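Uncharacterized protein (PDB 5EUR) is a small, mostly helical Shigella flexneri protein of unknown function that may be related to glutathione S-transferases. Local coordinates at residues L8-S13 with N55-A60. Sequence-based numbering, arbitrary orientation.
Sequences LDIALS and NDIHAA
Asp56, near the C-terminal end of helix 47-59, reaches Leu8 just ahead of strand 10-12, and the two side chains cross at about a right angle. Leu8 N gives a nearly straight hydrogen bond (168°) to Asp56 OD2 at 3.0 Å, from above the carboxylate plane. Beside it the aliphatic parts touch, Leu8 CB lying 3.7 Å from Asp56 CB. Asp56 OD1 forms a salt bridge with Arg88, so one carboxylate links the segment before the strand to helix 79-99.

Ile10 suits the middle because its branches divide the work. CG2, anti to the backbone N, meets Ala60 CB at 3.7 Å, while CG1 beside that nitrogen leads to CD1, 3.8 Å from Ile57 CD1. Ala60, having only a methyl, lets the strand come close where the helix ends.

Two waters bridge the backbones: one donates to Leu8 O and Asp56 O, the other accepts from Leu12 N and donates to Ala60 O. One direct hydrogen bond, a small apolar patch and these bridges pack the antiparallel sheet's first strand, and the loop before it, on that helix end within the DUF6971 region. The buried carboxylate, held by Arg88 and an amide, is probably stabilised as the anion.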
loop_
_atom_site.group_PDB
_atom_site.type_symbol
_atom_site.label_atom_id
_atom_site.label_comp_id
_atom_site.label_asym_id
_atom_site.label_seq_id
_atom_site.Cartn_x
_atom_site.Cartn_y
_atom_site.Cartn_z
ATOM N N LEU A 8 -2.050 12.695 7.962
ATOM C CA LEU A 8 -2.247 12.141 6.630
ATOM C C LEU A 8 -2.725 13.228 5.684
ATOM O O LEU A 8 -3.739 13.886 5.938
ATOM C CB LEU A 8 -3.241 10.983 6.659
ATOM C CG LEU A 8 -2.902 9.793 7.564
ATOM C CD1 LEU A 8 -4.001 8.744 7.449
ATOM C CD2 LEU A 8 -1.539 9.192 7.207
ATOM N N ASP A 9 -1.985 13.403 4.599
ATOM C CA ASP A 9 -2.286 14.380 3.562
ATOM C C ASP A 9 -3.204 13.687 2.570
ATOM O O ASP A 9 -2.744 13.049 1.623
ATOM C CB ASP A 9 -0.996 14.853 2.904
ATOM C CG ASP A 9 -1.238 15.797 1.751
ATOM O OD1 ASP A 9 -2.339 16.382 1.675
ATOM O OD2 ASP A 9 -0.324 15.942 0.913
ATOM N N ILE A 10 -4.516 13.801 2.798
ATOM C CA ILE A 10 -5.520 13.129 1.979
ATOM C C ILE A 10 -6.501 14.157 1.430
ATOM O O ILE A 10 -7.135 14.893 2.196
ATOM C CB ILE A 10 -6.306 12.063 2.766
ATOM C CG1 ILE A 10 -5.387 11.045 3.437
ATOM C CG2 ILE A 10 -7.266 11.345 1.844
ATOM C CD1 ILE A 10 -6.147 10.222 4.488
ATOM N N ALA A 11 -6.680 14.151 0.116
ATOM C CA ALA A 11 -7.719 14.944 -0.525
ATOM C C ALA A 11 -8.583 14.022 -1.361
ATOM O O ALA A 11 -8.061 13.213 -2.132
ATOM C CB ALA A 11 -7.122 16.047 -1.398
ATOM N N LEU A 12 -9.897 14.149 -1.215
ATOM C CA LEU A 12 -10.844 13.365 -1.990
ATOM C C LEU A 12 -11.200 14.126 -3.263
ATOM O O LEU A 12 -11.437 15.337 -3.229
ATOM C CB LEU A 12 -12.090 13.086 -1.142
ATOM C CG LEU A 12 -13.221 12.181 -1.625
ATOM C CD1 LEU A 12 -12.695 10.807 -1.981
ATOM C CD2 LEU A 12 -14.267 12.049 -0.529
ATOM N N SER A 13 -11.211 13.417 -4.386
ATOM C CA SER A 13 -11.509 14.030 -5.673
ATOM C C SER A 13 -12.962 14.499 -5.720
ATOM O O SER A 13 -13.820 14.025 -4.974
ATOM C CB SER A 13 -11.248 13.042 -6.815
ATOM O OG SER A 13 -12.224 12.004 -6.858
ATOM N N ASN A 55 -8.813 9.707 12.886
ATOM C CA ASN A 55 -9.141 11.127 12.858
ATOM C C ASN A 55 -8.755 11.746 11.517
ATOM O O ASN A 55 -9.499 12.564 10.973
ATOM C CB ASN A 55 -8.476 11.856 14.025
ATOM C CG ASN A 55 -9.268 11.729 15.323
ATOM O OD1 ASN A 55 -10.506 11.686 15.317
ATOM N ND2 ASN A 55 -8.562 11.707 16.440
ATOM N N ASP A 56 -7.616 11.346 10.943
ATOM C CA ASP A 56 -7.264 11.880 9.625
ATOM C C ASP A 56 -8.177 11.343 8.522
ATOM O O ASP A 56 -8.485 12.061 7.550
ATOM C CB ASP A 56 -5.799 11.569 9.328
ATOM C CG ASP A 56 -4.865 12.363 10.213
ATOM O OD1 ASP A 56 -5.316 13.383 10.810
ATOM O OD2 ASP A 56 -3.697 11.964 10.331
ATOM N N ILE A 57 -8.608 10.084 8.648
ATOM C CA ILE A 57 -9.570 9.521 7.705
ATOM C C ILE A 57 -10.875 10.313 7.753
ATOM O O ILE A 57 -11.414 10.719 6.718
ATOM C CB ILE A 57 -9.795 8.028 8.013
ATOM C CG1 ILE A 57 -8.508 7.232 7.766
ATOM C CG2 ILE A 57 -10.969 7.468 7.224
ATOM C CD1 ILE A 57 -7.925 7.422 6.367
ATOM N N HIS A 58 -11.379 10.564 8.964
ATOM C CA HIS A 58 -12.610 11.329 9.146
ATOM C C HIS A 58 -12.457 12.744 8.606
ATOM O O HIS A 58 -13.337 13.246 7.892
ATOM C CB HIS A 58 -12.957 11.354 10.637
ATOM C CG HIS A 58 -14.291 11.963 10.954
ATOM N ND1 HIS A 58 -15.485 11.328 10.685
ATOM C CD2 HIS A 58 -14.608 13.128 11.570
ATOM C CE1 HIS A 58 -16.487 12.086 11.111
ATOM N NE2 HIS A 58 -15.981 13.188 11.637
ATOM N N ALA A 59 -11.332 13.384 8.918
ATOM C CA ALA A 59 -11.090 14.757 8.482
ATOM C C ALA A 59 -11.062 14.882 6.966
ATOM O O ALA A 59 -11.391 15.948 6.426
ATOM C CB ALA A 59 -9.774 15.264 9.065
ATOM N N ALA A 60 -10.643 13.824 6.264
ATOM C CA ALA A 60 -10.581 13.870 4.812
ATOM C C ALA A 60 -11.929 13.648 4.138
ATOM O O ALA A 60 -12.006 13.718 2.906
ATOM C CB ALA A 60 -9.571 12.833 4.311
HETATM O O HOH W 1 -6.765 13.949 6.559
HETATM O O HOH W 2 -10.997 15.466 1.160
#